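PDB 1Z6M: conserved hypothetical protein from Enterococcus faecalis, which is of unknown function but has a thioredoxin-like fold with a CxxC pair at a helix start, consistent with a thiol-disulfide redox role. Local coordinates for residues M31-W45 / V150-V164. Residues are numbered along the deposited sequence; the frame is centred on the assembly and turned at random.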
HETATM    1  N   MSE A  31      -3.275   5.226  -9.669  1.00 13.15           N
HETATM    2  CA  MSE A  31      -3.536   5.402  -8.243  1.00 12.85           C
HETATM    3  C   MSE A  31      -2.324   4.910  -7.472  1.00 12.01           C
HETATM    4  O   MSE A  31      -2.042   3.716  -7.473  1.00 13.55           O
HETATM    5  CB  MSE A  31      -4.786   4.610  -7.846  1.00 13.34           C
HETATM    6  CG  MSE A  31      -5.171   4.724  -6.371  1.00 14.96           C
HETATM    7 SE   MSE A  31      -6.767   3.877  -5.960  1.00 12.87          SE
HETATM    8  CE  MSE A  31      -7.902   4.740  -7.105  1.00 17.77           C
ATOM      9  N   ILE A  32      -1.619   5.829  -6.823  1.00 11.55           N
ATOM     10  CA  ILE A  32      -0.406   5.502  -6.072  1.00 11.31           C
ATOM     11  C   ILE A  32      -0.745   5.395  -4.591  1.00 11.33           C
ATOM     12  O   ILE A  32      -1.345   6.305  -4.024  1.00 11.25           O
ATOM     13  CB  ILE A  32       0.683   6.571  -6.333  1.00 11.93           C
ATOM     14  CG1 ILE A  32       1.195   6.460  -7.786  1.00 13.29           C
ATOM     15  CG2 ILE A  32       1.844   6.432  -5.350  1.00 13.97           C
ATOM     16  CD1 ILE A  32       1.891   7.702  -8.301  1.00 17.03           C
ATOM     17  N   GLU A  33      -0.370   4.280  -3.971  1.00 10.65           N
ATOM     18  CA  GLU A  33      -0.764   4.006  -2.588  1.00 10.66           C
ATOM     19  C   GLU A  33       0.454   3.671  -1.752  1.00  9.84           C
ATOM     20  O   GLU A  33       1.028   2.583  -1.892  1.00 10.98           O
ATOM     21  CB  GLU A  33      -1.759   2.831  -2.527  1.00 11.11           C
ATOM     22  CG  GLU A  33      -2.924   3.015  -3.475  1.00 11.34           C
ATOM     23  CD  GLU A  33      -3.883   1.850  -3.555  1.00 12.10           C
ATOM     24  OE1 GLU A  33      -4.162   1.164  -2.535  1.00 13.03           O
ATOM     25  OE2 GLU A  33      -4.396   1.647  -4.666  1.00 15.07           O
ATOM     26  N   PHE A  34       0.834   4.583  -0.863  1.00  9.74           N
ATOM     27  CA  PHE A  34       1.883   4.311   0.119  1.00  9.51           C
ATOM     28  C   PHE A  34       1.211   3.748   1.360  1.00  9.80           C
ATOM     29  O   PHE A  34       0.402   4.422   2.003  1.00  9.98           O
ATOM     30  CB  PHE A  34       2.647   5.593   0.485  1.00  9.95           C
ATOM     31  CG  PHE A  34       3.571   6.088  -0.591  1.00 10.74           C
ATOM     32  CD1 PHE A  34       3.092   6.889  -1.632  1.00 11.81           C
ATOM     33  CD2 PHE A  34       4.925   5.748  -0.575  1.00 11.03           C
ATOM     34  CE1 PHE A  34       3.951   7.363  -2.624  1.00 12.64           C
ATOM     35  CE2 PHE A  34       5.780   6.203  -1.561  1.00 11.56           C
ATOM     36  CZ  PHE A  34       5.300   7.004  -2.586  1.00 12.14           C
ATOM     37  N   ILE A  35       1.528   2.499   1.680  1.00 10.01           N
ATOM     38  CA  ILE A  35       0.879   1.822   2.786  1.00 10.79           C
ATOM     39  C   ILE A  35       1.891   0.994   3.578  1.00 10.52           C
ATOM     40  O   ILE A  35       2.977   0.652   3.091  1.00 10.45           O
ATOM     41  CB  ILE A  35      -0.291   0.895   2.339  1.00 12.07           C
ATOM     42  CG1 ILE A  35       0.214  -0.218   1.436  1.00 12.38           C
ATOM     43  CG2 ILE A  35      -1.452   1.694   1.685  1.00 12.95           C
ATOM     44  CD1 ILE A  35      -0.820  -1.331   1.248  1.00 14.39           C
ATOM     45  N   ASN A  36       1.523   0.673   4.811  1.00  9.19           N
ATOM     46  CA  ASN A  36       2.242  -0.330   5.582  1.00  9.61           C
ATOM     47  C   ASN A  36       1.182  -1.310   6.073  1.00  9.53           C
ATOM     48  O   ASN A  36       0.151  -0.902   6.611  1.00 10.32           O
ATOM     49  CB  ASN A  36       3.013   0.323   6.741  1.00 10.04           C
ATOM     50  CG  ASN A  36       3.777  -0.687   7.582  1.00 10.25           C
ATOM     51  OD1 ASN A  36       3.176  -1.534   8.231  1.00 10.34           O
ATOM     52  ND2 ASN A  36       5.110  -0.592   7.576  1.00  9.96           N
ATOM     53  N   VAL A  37       1.408  -2.597   5.854  1.00  9.67           N
ATOM     54  CA  VAL A  37       0.353  -3.588   6.086  0.50  9.63           C
ATOM     55  C   VAL A  37       0.017  -3.836   7.540  1.00  9.84           C
ATOM     56  O   VAL A  37      -0.978  -4.491   7.828  1.00 10.29           O
ATOM     57  CB  VAL A  37       0.582  -4.948   5.371  0.50 10.07           C
ATOM     58  CG1 VAL A  37       0.589  -4.774   3.872  0.50 11.11           C
ATOM     59  CG2 VAL A  37       1.831  -5.675   5.901  0.50  6.81           C
ATOM     60  N   ARG A  38       0.822  -3.309   8.467  1.00  9.99           N
ATOM     61  CA  ARG A  38       0.442  -3.390   9.890  1.00 10.11           C
ATOM     62  C   ARG A  38      -0.429  -2.219  10.329  1.00  9.72           C
ATOM     63  O   ARG A  38      -1.019  -2.234  11.401  1.00 10.41           O
ATOM     64  CB  ARG A  38       1.664  -3.499  10.806  1.00 10.80           C
ATOM     65  CG  ARG A  38       1.337  -4.119  12.182  1.00 13.89           C
ATOM     66  CD  ARG A  38       1.216  -3.093  13.284  1.00 15.24           C
ATOM     67  NE  ARG A  38       0.712  -3.684  14.527  1.00 14.18           N
ATOM     68  CZ  ARG A  38      -0.579  -3.847  14.807  1.00 15.05           C
ATOM     69  NH1 ARG A  38      -1.509  -3.469  13.945  1.00 14.71           N
ATOM     70  NH2 ARG A  38      -0.945  -4.392  15.957  1.00 15.97           N
ATOM     71  N   CYS A  39      -0.508  -1.196   9.492  1.00  9.56           N
ATOM     72  CA  CYS A  39      -1.192   0.011   9.895  1.00  9.65           C
ATOM     73  C   CYS A  39      -2.715  -0.167   9.872  1.00 10.04           C
ATOM     74  O   CYS A  39      -3.267  -0.556   8.854  1.00  9.55           O
ATOM     75  CB  CYS A  39      -0.752   1.156   8.975  1.00 10.42           C
ATOM     76  SG  CYS A  39      -1.713   2.655   9.187  1.00 10.29           S
ATOM     77  N   PRO A  40      -3.413   0.166  10.975  1.00  9.55           N
ATOM     78  CA  PRO A  40      -4.875   0.021  10.961  1.00 10.28           C
ATOM     79  C   PRO A  40      -5.585   1.081  10.107  1.00  9.64           C
ATOM     80  O   PRO A  40      -6.727   0.876   9.658  1.00  9.93           O
ATOM     81  CB  PRO A  40      -5.242   0.130  12.440  1.00 10.65           C
ATOM     82  CG  PRO A  40      -4.181   1.021  13.016  1.00 11.26           C
ATOM     83  CD  PRO A  40      -2.912   0.615  12.289  1.00 10.11           C
ATOM     84  N   TYR A  41      -4.910   2.196   9.854  1.00  9.58           N
ATOM     85  CA  TYR A  41      -5.481   3.222   8.988  1.00  9.77           C
ATOM     86  C   TYR A  41      -5.390   2.729   7.541  1.00  9.97           C
ATOM     87  O   TYR A  41      -6.315   2.912   6.757  1.00  9.53           O
ATOM     88  CB  TYR A  41      -4.761   4.563   9.169  1.00 10.06           C
ATOM     89  CG  TYR A  41      -4.807   5.123  10.570  1.00  9.56           C
ATOM     90  CD1 TYR A  41      -3.986   4.612  11.572  1.00 10.44           C
ATOM     91  CD2 TYR A  41      -5.652   6.186  10.887  1.00 10.13           C
ATOM     92  CE1 TYR A  41      -4.006   5.139  12.856  1.00 10.63           C
ATOM     93  CE2 TYR A  41      -5.686   6.714  12.172  1.00 10.60           C
ATOM     94  CZ  TYR A  41      -4.857   6.185  13.149  1.00 11.37           C
ATOM     95  OH  TYR A  41      -4.852   6.693  14.421  1.00 12.11           O
ATOM     96  N   CYS A  42      -4.281   2.075   7.205  1.00  9.80           N
ATOM     97  CA  CYS A  42      -4.135   1.419   5.903  1.00 10.10           C
ATOM     98  C   CYS A  42      -5.144   0.284   5.761  1.00  9.55           C
ATOM     99  O   CYS A  42      -5.712   0.100   4.688  1.00  9.73           O
ATOM    100  CB  CYS A  42      -2.725   0.891   5.696  1.00  9.86           C
ATOM    101  SG  CYS A  42      -1.503   2.193   5.558  1.00 10.66           S
ATOM    102  N   ARG A  43      -5.382  -0.462   6.844  1.00 10.00           N
ATOM    103  CA  ARG A  43      -6.419  -1.502   6.835  0.50 10.08           C
ATOM    104  C   ARG A  43      -7.788  -0.916   6.482  1.00 10.13           C
ATOM    105  O   ARG A  43      -8.522  -1.482   5.662  1.00 10.21           O
ATOM    106  CB  ARG A  43      -6.479  -2.263   8.168  0.50 10.14           C
ATOM    107  CG  ARG A  43      -7.550  -3.356   8.226  0.50 10.10           C
ATOM    108  CD  ARG A  43      -7.558  -4.097   9.573  0.50  9.32           C
ATOM    109  NE  ARG A  43      -7.865  -3.183  10.674  0.50  7.84           N
ATOM    110  CZ  ARG A  43      -7.774  -3.475  11.967  0.50  8.14           C
ATOM    111  NH1 ARG A  43      -7.417  -4.682  12.368  0.50  8.80           N
ATOM    112  NH2 ARG A  43      -8.061  -2.538  12.856  0.50  8.74           N
ATOM    113  N   LYS A  44      -8.132   0.215   7.099  1.00  9.90           N
ATOM    114  CA  LYS A  44      -9.391   0.909   6.837  0.50 10.34           C
ATOM    115  C   LYS A  44      -9.471   1.335   5.374  1.00 10.20           C
ATOM    116  O   LYS A  44     -10.489   1.125   4.708  1.00 10.69           O
ATOM    117  CB  LYS A  44      -9.532   2.119   7.768  0.50 10.77           C
ATOM    118  CG  LYS A  44     -10.802   2.941   7.574  0.50 11.80           C
ATOM    119  CD  LYS A  44     -12.042   2.216   8.078  0.50 14.64           C
ATOM    120  CE  LYS A  44     -13.334   2.942   7.721  0.50 16.87           C
ATOM    121  NZ  LYS A  44     -13.464   4.274   8.370  0.50 18.95           N
ATOM    122  N   TRP A  45      -8.403   1.957   4.871  1.00  9.42           N
ATOM    123  CA  TRP A  45      -8.340   2.331   3.453  1.00  9.65           C
ATOM    124  C   TRP A  45      -8.613   1.118   2.561  1.00 10.08           C
ATOM    125  O   TRP A  45      -9.438   1.180   1.643  1.00 10.24           O
ATOM    126  CB  TRP A  45      -6.976   2.964   3.111  1.00 10.14           C
ATOM    127  CG  TRP A  45      -6.618   2.881   1.645  1.00  9.62           C
ATOM    128  CD1 TRP A  45      -5.616   2.121   1.091  1.00 11.02           C
ATOM    129  CD2 TRP A  45      -7.300   3.510   0.542  1.00 10.15           C
ATOM    130  NE1 TRP A  45      -5.611   2.271  -0.277  1.00 11.06           N
ATOM    131  CE2 TRP A  45      -6.636   3.107  -0.638  1.00 10.49           C
ATOM    132  CE3 TRP A  45      -8.394   4.380   0.441  1.00 10.32           C
ATOM    133  CZ2 TRP A  45      -7.025   3.550  -1.908  1.00 10.86           C
ATOM    134  CZ3 TRP A  45      -8.769   4.825  -0.829  1.00 11.13           C
ATOM    135  CH2 TRP A  45      -8.088   4.410  -1.977  1.00 10.83           C
ATOM    136  N   VAL A 150       1.385   7.005   6.522  1.00 11.35           N
ATOM    137  CA  VAL A 150       0.565   6.083   5.758  1.00 10.87           C
ATOM    138  C   VAL A 150      -0.849   6.048   6.349  1.00 10.67           C
ATOM    139  O   VAL A 150      -1.039   6.348   7.529  1.00 11.15           O
ATOM    140  CB  VAL A 150       1.175   4.654   5.711  1.00 10.55           C
ATOM    141  CG1 VAL A 150       2.502   4.657   4.925  1.00 11.31           C
ATOM    142  CG2 VAL A 150       1.350   4.075   7.115  1.00 11.20           C
ATOM    143  N   PRO A 151      -1.855   5.730   5.526  1.00 10.06           N
ATOM    144  CA  PRO A 151      -1.771   5.615   4.080  1.00 10.27           C
ATOM    145  C   PRO A 151      -1.713   7.000   3.435  1.00 10.42           C
ATOM    146  O   PRO A 151      -2.368   7.933   3.908  1.00 11.89           O
ATOM    147  CB  PRO A 151      -3.095   4.917   3.714  1.00 10.14           C
ATOM    148  CG  PRO A 151      -4.041   5.374   4.767  1.00 10.37           C
ATOM    149  CD  PRO A 151      -3.232   5.508   6.015  1.00 10.20           C
ATOM    150  N   THR A 152      -0.906   7.143   2.386  1.00 10.15           N
ATOM    151  CA  THR A 152      -0.963   8.317   1.526  1.00 10.38           C
ATOM    152  C   THR A 152      -1.324   7.836   0.139  1.00  9.69           C
ATOM    153  O   THR A 152      -0.586   7.038  -0.450  1.00  9.95           O
ATOM    154  CB  THR A 152       0.377   9.086   1.515  1.00 10.34           C
ATOM    155  OG1 THR A 152       0.632   9.584   2.828  1.00 11.03           O
ATOM    156  CG2 THR A 152       0.325  10.272   0.577  1.00 11.23           C
ATOM    157  N   ILE A 153      -2.479   8.282  -0.356  1.00 10.69           N
ATOM    158  CA  ILE A 153      -2.976   7.873  -1.660  1.00 10.72           C
ATOM    159  C   ILE A 153      -2.933   9.080  -2.569  1.00 10.86           C
ATOM    160  O   ILE A 153      -3.340  10.170  -2.155  1.00 10.44           O
ATOM    161  CB  ILE A 153      -4.432   7.302  -1.606  1.00 11.46           C
ATOM    162  CG1 ILE A 153      -4.655   6.372  -0.393  1.00 12.15           C
ATOM    163  CG2 ILE A 153      -4.804   6.633  -2.953  1.00 11.71           C
ATOM    164  CD1 ILE A 153      -3.779   5.146  -0.326  1.00 13.14           C
ATOM    165  N   ILE A 154      -2.453   8.889  -3.793  1.00 10.74           N
ATOM    166  CA  ILE A 154      -2.266  10.002  -4.702  1.00 11.46           C
ATOM    167  C   ILE A 154      -2.825   9.625  -6.071  1.00 11.27           C
ATOM    168  O   ILE A 154      -2.494   8.571  -6.629  1.00 11.76           O
ATOM    169  CB  ILE A 154      -0.770  10.395  -4.822  1.00 11.42           C
ATOM    170  CG1 ILE A 154      -0.228  10.858  -3.469  1.00 13.24           C
ATOM    171  CG2 ILE A 154      -0.573  11.497  -5.863  1.00 13.42           C
ATOM    172  CD1 ILE A 154       1.267  11.057  -3.445  1.00 15.46           C
ATOM    173  N   ILE A 155      -3.682  10.497  -6.601  1.00 11.62           N
ATOM    174  CA  ILE A 155      -4.127  10.396  -7.984  1.00 12.48           C
ATOM    175  C   ILE A 155      -3.831  11.758  -8.575  1.00 12.10           C
ATOM    176  O   ILE A 155      -4.512  12.745  -8.250  1.00 12.22           O
ATOM    177  CB  ILE A 155      -5.636  10.093  -8.105  1.00 11.99           C
ATOM    178  CG1 ILE A 155      -5.982   8.769  -7.407  1.00 12.90           C
ATOM    179  CG2 ILE A 155      -6.057  10.073  -9.590  1.00 14.14           C
ATOM    180  CD1 ILE A 155      -7.473   8.485  -7.266  1.00 13.84           C
ATOM    181  N   GLY A 156      -2.803  11.832  -9.419  1.00 12.48           N
ATOM    182  CA  GLY A 156      -2.396  13.118  -9.986  1.00 13.17           C
ATOM    183  C   GLY A 156      -2.026  14.096  -8.885  1.00 12.89           C
ATOM    184  O   GLY A 156      -1.153  13.807  -8.064  1.00 12.68           O
ATOM    185  N   GLU A 157      -2.688  15.244  -8.863  1.00 13.11           N
ATOM    186  CA  GLU A 157      -2.436  16.248  -7.809  0.50 12.65           C
ATOM    187  C   GLU A 157      -3.221  15.989  -6.523  1.00 13.50           C
ATOM    188  O   GLU A 157      -2.971  16.645  -5.547  1.00 14.75           O
ATOM    189  CB  GLU A 157      -2.706  17.674  -8.313  0.50 12.87           C
ATOM    190  CG  GLU A 157      -1.579  18.276  -9.172  0.50 15.60           C
ATOM    191  CD  GLU A 157      -0.342  18.746  -8.380  0.50 19.37           C
ATOM    192  OE1 GLU A 157       0.440  19.542  -8.935  0.50 22.61           O
ATOM    193  OE2 GLU A 157      -0.122  18.318  -7.227  0.50 20.61           O
ATOM    194  N   TYR A 158      -4.153  15.052  -6.557  1.00 12.80           N
ATOM    195  CA  TYR A 158      -5.039  14.777  -5.427  1.00 13.39           C
ATOM    196  C   TYR A 158      -4.380  13.835  -4.428  1.00 12.30           C
ATOM    197  O   TYR A 158      -3.949  12.738  -4.795  1.00 13.62           O
ATOM    198  CB  TYR A 158      -6.367  14.211  -5.938  1.00 14.52           C
ATOM    199  CG  TYR A 158      -7.056  15.181  -6.856  1.00 16.35           C
ATOM    200  CD1 TYR A 158      -7.002  15.017  -8.237  1.00 17.25           C
ATOM    201  CD2 TYR A 158      -7.719  16.295  -6.344  1.00 18.31           C
ATOM    202  CE1 TYR A 158      -7.621  15.929  -9.093  1.00 19.53           C
ATOM    203  CE2 TYR A 158      -8.340  17.211  -7.185  1.00 19.49           C
ATOM    204  CZ  TYR A 158      -8.285  17.020  -8.561  1.00 19.17           C
ATOM    205  OH  TYR A 158      -8.887  17.917  -9.419  1.00 20.61           O
ATOM    206  N   ILE A 159      -4.277  14.280  -3.178  1.00 12.34           N
ATOM    207  CA  ILE A 159      -3.587  13.553  -2.124  1.00 12.48           C
ATOM    208  C   ILE A 159      -4.593  13.336  -0.997  1.00 12.09           C
ATOM    209  O   ILE A 159      -5.191  14.290  -0.499  1.00 13.41           O
ATOM    210  CB  ILE A 159      -2.400  14.383  -1.586  1.00 12.77           C
ATOM    211  CG1 ILE A 159      -1.417  14.745  -2.704  1.00 12.99           C
ATOM    212  CG2 ILE A 159      -1.683  13.643  -0.467  1.00 13.58           C
ATOM    213  CD1 ILE A 159      -0.512  15.932  -2.364  1.00 14.77           C
ATOM    214  N   PHE A 160      -4.814  12.083  -0.615  1.00 11.59           N
ATOM    215  CA  PHE A 160      -5.834  11.788   0.378  1.00 11.46           C
ATOM    216  C   PHE A 160      -5.424  10.569   1.191  1.00 10.95           C
ATOM    217  O   PHE A 160      -4.349  10.012   0.980  1.00 10.47           O
ATOM    218  CB  PHE A 160      -7.222  11.632  -0.277  1.00 12.09           C
ATOM    219  CG  PHE A 160      -7.259  10.639  -1.405  1.00 11.30           C
ATOM    220  CD1 PHE A 160      -7.654   9.324  -1.169  1.00 12.22           C
ATOM    221  CD2 PHE A 160      -6.921  11.022  -2.706  1.00 12.28           C
ATOM    222  CE1 PHE A 160      -7.708   8.398  -2.211  1.00 11.73           C
ATOM    223  CE2 PHE A 160      -6.965  10.112  -3.744  1.00 13.05           C
ATOM    224  CZ  PHE A 160      -7.368   8.799  -3.504  1.00 11.97           C
ATOM    225  N   ASP A 161      -6.267  10.160   2.131  1.00 10.83           N
ATOM    226  CA  ASP A 161      -5.944   9.028   3.000  1.00 10.15           C
ATOM    227  C   ASP A 161      -7.216   8.267   3.334  1.00 10.12           C
ATOM    228  O   ASP A 161      -8.218   8.386   2.631  1.00 10.56           O
ATOM    229  CB  ASP A 161      -5.217   9.517   4.266  1.00 10.35           C
ATOM    230  CG  ASP A 161      -6.057  10.472   5.105  1.00  9.71           C
ATOM    231  OD1 ASP A 161      -7.278  10.527   4.905  1.00 11.10           O
ATOM    232  OD2 ASP A 161      -5.487  11.136   5.993  1.00 10.89           O
ATOM    233  N   GLU A 162      -7.185   7.495   4.412  1.00  9.87           N
ATOM    234  CA  GLU A 162      -8.313   6.645   4.795  1.00 10.59           C
ATOM    235  C   GLU A 162      -9.590   7.422   5.103  1.00 10.96           C
ATOM    236  O   GLU A 162     -10.674   6.835   5.124  1.00 11.26           O
ATOM    237  CB  GLU A 162      -7.949   5.761   5.992  1.00 10.69           C
ATOM    238  CG  GLU A 162      -7.898   6.468   7.370  1.00 10.95           C
ATOM    239  CD  GLU A 162      -6.764   7.476   7.544  1.00  9.87           C
ATOM    240  OE1 GLU A 162      -5.762   7.445   6.787  1.00 10.18           O
ATOM    241  OE2 GLU A 162      -6.885   8.305   8.476  1.00 11.39           O
ATOM    242  N   SER A 163      -9.478   8.727   5.351  1.00 10.16           N
ATOM    243  CA  SER A 163     -10.663   9.536   5.630  1.00 11.22           C
ATOM    244  C   SER A 163     -11.517   9.771   4.388  1.00 11.79           C
ATOM    245  O   SER A 163     -12.660  10.191   4.515  1.00 12.43           O
ATOM    246  CB  SER A 163     -10.299  10.865   6.284  1.00 11.06           C
ATOM    247  OG  SER A 163      -9.627  11.723   5.381  1.00 11.33           O
ATOM    248  N   VAL A 164     -10.975   9.500   3.200  1.00 11.36           N
ATOM    249  CA  VAL A 164     -11.713   9.699   1.954  1.00 12.29           C
ATOM    250  C   VAL A 164     -13.041   8.937   1.996  1.00 12.62           C
ATOM    251  O   VAL A 164     -13.105   7.824   2.508  1.00 12.75           O
ATOM    252  CB  VAL A 164     -10.857   9.266   0.736  1.00 12.56           C
ATOM    253  CG1 VAL A 164     -10.747   7.736   0.634  1.00 12.73           C
ATOM    254  CG2 VAL A 164     -11.408   9.870  -0.550  1.00 13.11           C
TER
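W45 lays its indole over I153. Its CB sits near P151 CG and E162 CB. With CG anti to the backbone N (chi1 157°), the ring is carried over the strand 152-155, where I153 presses its CD1 onto one face, 3.6 Å from the centroid of the five-membered ring, a CH-pi contact. At the pyrrole edge W45 NE1 donates to E33 OE1 at 2.9 Å, the acceptor in the indole plane but the donor above the carboxylate plane; E33 OE2 takes a salt bridge from R64, so this buried acid is held at both oxygens. CZ2 rests against I153 CG2 and CD1. At the far end of the benzo ring W45 CZ3 meets V164 CG1 edge-on at 3.8 Å, with F160 CE1 close by.

Beneath the ring, the strands 31-35 and 152-155 run antiparallel. I32 and I154 exchange two backbone hydrogen bonds, as do F34 and T152, and these four side chains share the sheet face away from W45.

Where strand 31-35 ends and strand 152-155 begins, cis-P151 packs against C42, and V150 before it reaches both cysteines. C42 SG touches P151 CB at 3.7 Å and V150 CB at 3.6 Å, while accepting a hydrogen bond from N36 N. C39 SG, at the N-cap, accepts from C42 N at 3.3 Å and lies 4.0 Å from V150 CG2. A cis-proline facing a CxxC at a helix start is the hallmark of thioredoxin-fold active sites, so C39 and C42 are probably the redox pair.

Strand 29-35 is central in the sheet, between strands 62-68 and 152-155, with hairpin partner 158-160 at the edge; helix 40-58 lies over the face bearing E33 and I153, and helix 91-103 reaches C42 through F102.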